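Local coordinates for protein adenosine kinase (Sinorhizobium meliloti, PDB 3UBO) that probably transfers a phosphate group from ATP to adenosine, and binds adenosine and ADP, at residues 79-89 / 103-114; 4-13 / 151-161. All blocks are in the same frame, centred on the assembly; numbering follows the deposited sequence.

Contact 1 of 2, residues 79-89 / 103-114; sequences YFGKVADDQLG and FQTKPLDGHPPT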
# COMPACT_ATOMS: atom_id res chain seq x y z
N TYR A 79 -8.76 20.17 1.70
CA TYR A 79 -8.75 19.34 2.91
C TYR A 79 -7.95 20.02 3.99
O TYR A 79 -6.92 20.66 3.72
CB TYR A 79 -8.28 17.84 2.66
CG TYR A 79 -8.11 17.01 3.96
CD1 TYR A 79 -9.23 16.50 4.63
CD2 TYR A 79 -6.84 16.77 4.53
CE1 TYR A 79 -9.12 15.80 5.77
CE2 TYR A 79 -6.72 16.03 5.68
CZ TYR A 79 -7.87 15.57 6.30
OH TYR A 79 -7.77 14.89 7.47
N PHE A 80 -8.47 19.92 5.21
CA PHE A 80 -7.72 20.40 6.36
C PHE A 80 -7.53 19.21 7.30
O PHE A 80 -8.55 18.58 7.70
CB PHE A 80 -8.48 21.48 7.17
CG PHE A 80 -8.91 22.71 6.40
CD1 PHE A 80 -8.22 23.13 5.24
CD2 PHE A 80 -10.00 23.49 6.87
CE1 PHE A 80 -8.60 24.33 4.60
CE2 PHE A 80 -10.41 24.64 6.21
CZ PHE A 80 -9.70 25.09 5.10
N GLY A 81 -6.28 18.91 7.65
CA GLY A 81 -5.99 17.80 8.55
C GLY A 81 -4.81 18.08 9.45
O GLY A 81 -4.05 19.03 9.22
N LYS A 82 -4.65 17.26 10.48
CA LYS A 82 -3.55 17.43 11.43
C LYS A 82 -2.51 16.33 11.26
O LYS A 82 -2.79 15.15 11.47
CB LYS A 82 -4.08 17.43 12.86
CG LYS A 82 -3.68 18.66 13.66
CD LYS A 82 -2.50 19.37 13.03
CE LYS A 82 -2.70 20.88 13.03
NZ LYS A 82 -1.56 21.59 12.37
N VAL A 83 -1.30 16.72 10.88
CA VAL A 83 -0.21 15.78 10.68
C VAL A 83 1.11 16.34 11.20
O VAL A 83 1.29 17.56 11.28
CB VAL A 83 -0.05 15.40 9.20
CG1 VAL A 83 -1.29 14.68 8.70
CG2 VAL A 83 0.24 16.64 8.36
N ALA A 84 2.04 15.45 11.54
CA ALA A 84 3.32 15.85 12.04
C ALA A 84 4.32 16.02 10.91
O ALA A 84 4.08 15.66 9.78
CB ALA A 84 3.80 14.93 13.09
N ASP A 85 5.42 16.67 11.23
CA ASP A 85 6.49 17.01 10.30
C ASP A 85 7.32 15.73 9.97
O ASP A 85 8.48 15.81 9.56
CB ASP A 85 7.37 18.07 10.97
CG ASP A 85 8.51 18.56 10.05
OD1 ASP A 85 8.47 18.16 8.84
OD2 ASP A 85 9.41 19.35 10.53
N ASP A 86 6.70 14.56 10.11
CA ASP A 86 7.38 13.25 9.97
C ASP A 86 7.12 12.50 8.61
O ASP A 86 6.55 13.05 7.67
CB ASP A 86 7.01 12.37 11.17
CG ASP A 86 5.52 12.20 11.29
OD1 ASP A 86 4.88 12.31 10.21
OD2 ASP A 86 5.02 11.97 12.44
N GLN A 87 7.57 11.25 8.53
CA GLN A 87 7.61 10.53 7.30
C GLN A 87 6.19 10.07 6.94
O GLN A 87 5.82 9.95 5.76
CB GLN A 87 8.57 9.38 7.45
CG GLN A 87 9.86 9.68 6.84
CD GLN A 87 10.88 8.71 7.31
OE1 GLN A 87 10.62 7.93 8.22
NE2 GLN A 87 12.05 8.74 6.70
N LEU A 88 5.42 9.83 7.99
CA LEU A 88 4.06 9.43 7.82
C LEU A 88 3.25 10.62 7.28
O LEU A 88 2.43 10.45 6.35
CB LEU A 88 3.47 8.92 9.14
CG LEU A 88 3.01 7.43 9.21
CD1 LEU A 88 3.88 6.47 8.36
CD2 LEU A 88 2.80 6.87 10.62
N GLY A 89 3.51 11.81 7.82
CA GLY A 89 2.78 12.99 7.43
C GLY A 89 3.21 13.45 6.05
O GLY A 89 2.42 14.06 5.35
N PHE A 103 -4.29 21.16 -0.14
CA PHE A 103 -3.88 20.79 1.23
C PHE A 103 -2.67 21.62 1.67
O PHE A 103 -1.56 21.41 1.16
CB PHE A 103 -3.47 19.33 1.29
CG PHE A 103 -3.16 18.89 2.68
CD1 PHE A 103 -4.17 18.92 3.66
CD2 PHE A 103 -1.88 18.44 3.03
CE1 PHE A 103 -3.90 18.49 4.94
CE2 PHE A 103 -1.63 18.03 4.31
CZ PHE A 103 -2.64 18.05 5.27
N GLN A 104 -2.89 22.54 2.61
CA GLN A 104 -1.91 23.58 2.94
C GLN A 104 -1.75 23.64 4.45
O GLN A 104 -0.72 24.12 4.93
CB GLN A 104 -2.33 24.93 2.35
CG GLN A 104 -2.04 25.00 0.87
CD GLN A 104 -0.55 24.69 0.57
OE1 GLN A 104 0.34 25.21 1.28
NE2 GLN A 104 -0.27 23.84 -0.45
N THR A 105 -2.73 23.12 5.20
CA THR A 105 -2.59 22.96 6.65
C THR A 105 -1.15 22.72 7.17
O THR A 105 -0.41 21.92 6.59
CB THR A 105 -3.55 21.97 7.24
OG1 THR A 105 -4.86 22.54 7.15
CG2 THR A 105 -3.21 21.79 8.69
N LYS A 106 -0.76 23.46 8.23
CA LYS A 106 0.61 23.42 8.75
C LYS A 106 0.89 22.17 9.61
O LYS A 106 0.08 21.80 10.45
CB LYS A 106 0.90 24.67 9.54
CG LYS A 106 2.41 25.02 9.68
CD LYS A 106 2.79 25.73 11.03
CE LYS A 106 3.92 26.83 10.84
NZ LYS A 106 3.76 27.64 9.55
N PRO A 107 2.02 21.49 9.37
CA PRO A 107 2.23 20.26 10.14
C PRO A 107 2.84 20.57 11.52
O PRO A 107 3.56 21.56 11.61
CB PRO A 107 3.26 19.49 9.28
CG PRO A 107 4.01 20.56 8.54
CD PRO A 107 2.95 21.59 8.21
N LEU A 108 2.62 19.68 12.49
CA LEU A 108 3.07 19.76 13.88
C LEU A 108 4.53 20.12 14.21
O LEU A 108 4.79 21.04 15.07
CB LEU A 108 2.70 18.49 14.60
CG LEU A 108 2.00 18.82 15.92
CD1 LEU A 108 1.03 19.95 15.68
CD2 LEU A 108 1.32 17.63 16.60
N ASP A 109 5.54 19.47 13.62
CA ASP A 109 6.93 19.71 14.18
C ASP A 109 7.19 18.88 15.45
O ASP A 109 7.06 19.37 16.57
CB ASP A 109 7.21 21.20 14.55
CG ASP A 109 7.32 22.13 13.32
OD1 ASP A 109 6.90 21.70 12.16
OD2 ASP A 109 7.86 23.27 13.53
N GLY A 110 7.48 17.60 15.25
CA GLY A 110 7.58 16.68 16.37
C GLY A 110 6.25 16.21 16.94
O GLY A 110 5.16 16.45 16.35
N HIS A 111 6.35 15.56 18.11
CA HIS A 111 5.27 14.80 18.77
C HIS A 111 4.03 15.65 19.04
O HIS A 111 4.15 16.81 19.29
CB HIS A 111 5.81 14.14 20.09
CG HIS A 111 6.76 12.98 19.86
ND1 HIS A 111 7.95 13.11 19.17
CD2 HIS A 111 6.68 11.67 20.24
CE1 HIS A 111 8.56 11.93 19.12
NE2 HIS A 111 7.81 11.04 19.76
N PRO A 112 2.83 15.05 18.98
CA PRO A 112 2.63 13.65 18.52
C PRO A 112 3.03 13.36 17.05
O PRO A 112 3.09 14.26 16.20
CB PRO A 112 1.11 13.39 18.75
CG PRO A 112 0.70 14.27 19.82
CD PRO A 112 1.66 15.55 19.73
N PRO A 113 3.31 12.09 16.73
CA PRO A 113 3.59 11.86 15.31
C PRO A 113 2.25 11.69 14.60
O PRO A 113 1.18 11.65 15.28
CB PRO A 113 4.38 10.56 15.31
CG PRO A 113 4.29 10.05 16.75
CD PRO A 113 3.21 10.81 17.44
N THR A 114 2.32 11.62 13.28
CA THR A 114 1.16 11.53 12.44
C THR A 114 0.21 10.39 12.88
O THR A 114 0.63 9.28 13.20
CB THR A 114 1.65 11.41 11.00
OG1 THR A 114 2.28 12.64 10.63
CG2 THR A 114 0.56 11.06 10.03
O HOH W 1 -5.61 22.85 3.10

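Contact 2 of 2, residues 4-13 / 151-161; sequences AKYDVLTIGN and QSKVTYFEGYL. With ADN (adenosine), chain C.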
# COMPACT_ATOMS: atom_id res chain seq x y z
N ALA A 4 -17.00 30.90 -6.28
CA ALA A 4 -16.62 29.57 -5.69
C ALA A 4 -15.42 28.87 -6.36
O ALA A 4 -15.43 28.68 -7.58
CB ALA A 4 -17.84 28.54 -5.59
N LYS A 5 -14.41 28.48 -5.56
CA LYS A 5 -13.21 27.78 -6.11
C LYS A 5 -13.17 26.20 -5.87
O LYS A 5 -12.43 25.47 -6.55
CB LYS A 5 -11.94 28.49 -5.64
CG LYS A 5 -10.65 28.25 -6.42
CD LYS A 5 -9.53 28.99 -5.61
CE LYS A 5 -8.15 29.16 -6.35
NZ LYS A 5 -7.69 27.97 -7.20
N TYR A 6 -13.97 25.73 -4.91
CA TYR A 6 -14.04 24.33 -4.55
C TYR A 6 -15.49 23.92 -4.48
O TYR A 6 -16.36 24.67 -3.96
CB TYR A 6 -13.26 23.97 -3.23
CG TYR A 6 -11.80 24.45 -3.22
CD1 TYR A 6 -10.81 23.81 -4.00
CD2 TYR A 6 -11.43 25.60 -2.50
CE1 TYR A 6 -9.46 24.31 -4.03
CE2 TYR A 6 -10.13 26.10 -2.53
CZ TYR A 6 -9.14 25.46 -3.28
OH TYR A 6 -7.84 25.98 -3.26
N ASP A 7 -15.74 22.72 -5.01
CA ASP A 7 -17.01 22.02 -4.82
C ASP A 7 -17.04 21.48 -3.44
O ASP A 7 -17.97 21.76 -2.70
CB ASP A 7 -17.19 20.93 -5.89
CG ASP A 7 -16.98 21.50 -7.27
OD1 ASP A 7 -17.86 22.34 -7.59
OD2 ASP A 7 -15.94 21.23 -7.95
N VAL A 8 -16.01 20.73 -3.06
CA VAL A 8 -15.97 20.24 -1.67
C VAL A 8 -14.71 20.43 -0.86
O VAL A 8 -13.54 20.13 -1.31
CB VAL A 8 -16.30 18.75 -1.52
CG1 VAL A 8 -16.79 18.52 -0.09
CG2 VAL A 8 -17.34 18.30 -2.59
N LEU A 9 -14.97 20.91 0.36
CA LEU A 9 -13.97 20.97 1.41
C LEU A 9 -14.25 19.93 2.53
O LEU A 9 -15.37 19.83 3.11
CB LEU A 9 -13.88 22.37 1.96
CG LEU A 9 -13.07 22.67 3.24
CD1 LEU A 9 -11.56 22.57 2.98
CD2 LEU A 9 -13.42 24.06 3.78
N THR A 10 -13.22 19.13 2.82
CA THR A 10 -13.37 18.22 3.96
C THR A 10 -12.39 18.51 5.10
O THR A 10 -11.24 18.93 4.87
CB THR A 10 -13.40 16.70 3.57
OG1 THR A 10 -12.05 16.22 3.37
CG2 THR A 10 -14.22 16.49 2.30
N ILE A 11 -12.93 18.31 6.31
CA ILE A 11 -12.20 18.45 7.55
C ILE A 11 -12.39 17.18 8.38
O ILE A 11 -13.53 16.72 8.61
CB ILE A 11 -12.63 19.71 8.37
CG1 ILE A 11 -12.44 20.99 7.56
CG2 ILE A 11 -11.82 19.84 9.70
CD1 ILE A 11 -12.38 22.24 8.43
N GLY A 12 -11.25 16.61 8.78
CA GLY A 12 -11.23 15.30 9.42
C GLY A 12 -9.84 14.92 9.93
O GLY A 12 -8.84 15.54 9.58
N ASN A 13 -9.80 13.90 10.79
CA ASN A 13 -8.57 13.35 11.34
C ASN A 13 -7.65 12.84 10.26
O ASN A 13 -7.99 11.88 9.54
CB ASN A 13 -8.99 12.20 12.20
CG ASN A 13 -9.59 12.65 13.42
OD1 ASN A 13 -9.07 13.61 14.02
ND2 ASN A 13 -10.69 12.04 13.84
N GLN A 151 -14.79 29.87 -0.34
CA GLN A 151 -14.78 29.50 -1.75
C GLN A 151 -15.31 28.08 -2.08
O GLN A 151 -15.26 27.60 -3.28
CB GLN A 151 -13.36 29.64 -2.27
CG GLN A 151 -12.71 30.96 -1.88
CD GLN A 151 -11.24 30.99 -2.26
OE1 GLN A 151 -10.41 30.26 -1.67
NE2 GLN A 151 -10.90 31.84 -3.27
N SER A 152 -15.86 27.42 -1.06
CA SER A 152 -16.18 26.01 -1.19
C SER A 152 -17.65 25.76 -0.97
O SER A 152 -18.21 26.15 0.09
CB SER A 152 -15.31 25.15 -0.24
OG SER A 152 -13.97 25.16 -0.69
N LYS A 153 -18.25 25.08 -1.96
CA LYS A 153 -19.70 24.94 -2.02
C LYS A 153 -20.22 24.19 -0.80
O LYS A 153 -21.05 24.69 -0.03
CB LYS A 153 -20.18 24.28 -3.34
CG LYS A 153 -19.78 25.02 -4.67
CD LYS A 153 -20.66 24.51 -5.86
CE LYS A 153 -20.01 24.67 -7.22
NZ LYS A 153 -21.01 24.37 -8.32
N VAL A 154 -19.74 22.97 -0.64
CA VAL A 154 -19.93 22.29 0.62
C VAL A 154 -18.69 22.27 1.51
O VAL A 154 -17.55 22.25 1.02
CB VAL A 154 -20.45 20.94 0.43
CG1 VAL A 154 -20.80 20.41 1.78
CG2 VAL A 154 -21.73 21.06 -0.37
N THR A 155 -18.92 22.33 2.81
CA THR A 155 -17.89 21.97 3.77
C THR A 155 -18.35 20.66 4.49
O THR A 155 -19.52 20.53 4.96
CB THR A 155 -17.47 23.20 4.71
OG1 THR A 155 -16.82 24.24 3.94
CG2 THR A 155 -16.53 22.77 5.87
N TYR A 156 -17.48 19.65 4.47
CA TYR A 156 -17.84 18.37 5.06
C TYR A 156 -16.79 17.92 6.06
O TYR A 156 -15.58 18.13 5.83
CB TYR A 156 -17.94 17.40 3.94
CG TYR A 156 -18.13 15.94 4.28
CD1 TYR A 156 -19.40 15.43 4.55
CD2 TYR A 156 -17.06 15.06 4.27
CE1 TYR A 156 -19.59 14.09 4.81
CE2 TYR A 156 -17.25 13.68 4.51
CZ TYR A 156 -18.52 13.19 4.78
OH TYR A 156 -18.73 11.82 5.02
N PHE A 157 -17.26 17.34 7.17
CA PHE A 157 -16.40 17.04 8.34
C PHE A 157 -16.90 15.83 9.11
O PHE A 157 -18.11 15.56 9.12
CB PHE A 157 -16.33 18.26 9.30
CG PHE A 157 -17.63 18.50 10.10
CD1 PHE A 157 -18.63 19.34 9.60
CD2 PHE A 157 -17.86 17.82 11.30
CE1 PHE A 157 -19.82 19.51 10.30
CE2 PHE A 157 -19.04 17.99 12.01
CZ PHE A 157 -20.03 18.84 11.50
N GLU A 158 -15.98 15.15 9.79
CA GLU A 158 -16.30 13.89 10.52
C GLU A 158 -16.93 14.14 11.89
O GLU A 158 -16.51 15.08 12.58
CB GLU A 158 -15.04 12.96 10.72
CG GLU A 158 -14.23 12.52 9.46
CD GLU A 158 -12.71 12.62 9.73
OE1 GLU A 158 -11.94 12.15 8.83
OE2 GLU A 158 -12.30 13.21 10.81
N GLY A 159 -17.91 13.32 12.28
CA GLY A 159 -18.24 13.15 13.69
C GLY A 159 -16.99 12.74 14.47
O GLY A 159 -16.78 13.14 15.64
N TYR A 160 -16.11 11.98 13.81
CA TYR A 160 -14.88 11.44 14.40
C TYR A 160 -14.02 12.51 15.08
O TYR A 160 -13.04 12.16 15.76
CB TYR A 160 -13.99 10.77 13.32
CG TYR A 160 -14.31 9.33 13.01
CD1 TYR A 160 -14.11 8.83 11.72
CD2 TYR A 160 -14.82 8.49 13.97
CE1 TYR A 160 -14.44 7.53 11.39
CE2 TYR A 160 -15.13 7.18 13.65
CZ TYR A 160 -14.94 6.70 12.34
OH TYR A 160 -15.23 5.40 12.02
N LEU A 161 -14.37 13.78 14.83
CA LEU A 161 -13.59 14.96 15.16
C LEU A 161 -14.00 15.43 16.53
O LEU A 161 -13.36 16.29 17.12
CB LEU A 161 -13.88 16.08 14.19
CG LEU A 161 -13.02 16.17 12.93
CD1 LEU A 161 -13.25 17.51 12.24
CD2 LEU A 161 -11.54 15.97 13.20
O5' ADN C . -14.11 4.60 7.05
C5' ADN C . -12.86 4.45 6.28
C4' ADN C . -11.63 5.19 6.90
O4' ADN C . -11.78 5.49 8.29
C3' ADN C . -10.07 4.76 6.79
O3' ADN C . -9.28 4.90 5.64
C2' ADN C . -9.45 5.44 8.06
O2' ADN C . -8.26 6.23 7.83
C1' ADN C . -10.61 6.16 8.60
N9 ADN C . -10.54 6.26 10.09
C8 ADN C . -10.40 5.27 11.11
N7 ADN C . -10.54 5.87 12.39
C5 ADN C . -10.78 7.24 12.15
C6 ADN C . -10.97 8.34 13.03
N6 ADN C . -10.98 8.18 14.46
N1 ADN C . -11.19 9.64 12.45
C2 ADN C . -11.21 9.80 11.02
N3 ADN C . -11.02 8.73 10.11
C4 ADN C . -10.79 7.47 10.71

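Contact 1 of 2, residues 79-89 / 103-114
Two chain segments leaving adjacent strand ends of the parallel sheet are joined here, first by Tyr-79 against Phe-103 and farther out by Asp-86 gripping Thr-114. Helix 87-98 runs between strands 77-80 and 102-103, a beta-alpha-beta crossover, and the contact lies partly buried at that edge. At the strand end, the Tyr-79 and Phe-103 rings point the same way with planes at 25°, but are slid so far apart that they barely overlap. A water bridges the backbones there, donating to Tyr-79 O and accepting from Gln-104 N (2.8 Å). Beyond it, Leu-108 N gives a straight bond to Val-83 O (2.8 Å), in the plane of that carbonyl, while Ala-84 CB packs on Leu-108 CB.

Thr-114 is the hub of the polar end. Its OG1 lies beside its own backbone N (chi1 -67°), which lets both face one carboxylate: OG1 donates to Asp-86 OD1 (2.7 Å) and Thr-114 N to Asp-86 OD2 (2.8 Å), each through a syn lone pair. OG1 in turn accepts from Ala-84 N (3.0 Å). Asp-86 is also the N-cap of helix 87-98, its OD1 taking Gly-89 N (2.8 Å). An alanine in place of Asp-86 would probably leave Thr-114 N, its hydroxyl and the helix's Gly-89 N without their acceptor. Next door, Gln-87 packs on Pro-113 of the second subunit.

With three donors on one carboxylate, two of them on OD1, and a helix N-terminus beside it, the charge of Asp-86 is likely to be stabilised, coupling the start of the helix to the returning loop.

Contact 2 of 2, residues 4-13 / 151-161
From Tyr-6 beside Ser-152 to Ile-11 beside Phe-157 the two segments run as parallel neighbours in one sheet; the axes of strands 8-11 and 154-158 approach to 4.5 Å and cross at -22°. Both chains turn a corner, at Asp-7 and Lys-153, and the pairing survives it: Tyr-6 N bonds to Gln-151 O, Lys-153 N to Tyr-6 O and Val-154 N to Asp-7 O (3.0 Å). The alternation continues with Leu-9 N to Val-154 O (3.0 Å) and Tyr-156 N to Leu-9 O.

Side chains divide between two faces. On one, Val-8 packs on Val-154, and Thr-10 lies alongside Tyr-156. Thr-10 CG2 stands anti to the carbonyl carbon (chi1 81° for OG1), which turns the methyl to the edge of the Tyr-156 ring, 3.7 Å from CD2, while OG1 is hydrogen-bonded to Ala-63 O. On the other, Leu-9 CD2 reaches Thr-155 OG1 (3.4 Å), and the side chains of Ile-11 and Leu-161 cross at about a right angle, CG2 of Ile-11 meeting CD1 of Leu-161 (3.7 Å). At the corner, Asp-7 and Lys-153 form only a long salt bridge; Asp-7 is held by Arg-76, and Lys-153 NZ by Thr-291 O.

The C-terminal ends of the strands reach the adenosine pocket. Asn-13 ND2 donates to N1 of adenosine (2.8 Å) and also to Tyr-160 O, which lies in the amide plane although the donor stands above the carbonyl plane. These two bonds fix the rotation of the amide. The Tyr-160 ring covers the base, adenosine C6 sitting over one face toward its rim.

Strand 6-11 is bordered on its other side by strand 77-80, and strand 152-158 by strand 184-188. Helix 62-73 covers the face of Val-8, Thr-10 and Tyr-156.

The chain opens with strand 6-11, and contact 2 closes a long loop when strand 152-158 comes in beside it, 138 residues after the end of the first segment. Contact 1 is nested inside that loop: strand 77-80 joins the other side of strand 6-11, the chain then passes through helix 87-98 to strand 102-103, and contact 1 closes this short loop as 103-114 comes back against 79-89, 14 residues after that segment ends. The two contacts meet directly, with Phe-80 N probably hydrogen-bonded to Thr-10 O. Together they run across four neighbouring strands, linking the sheet edge and its outer loop to strands whose ends border the adenosine pocket.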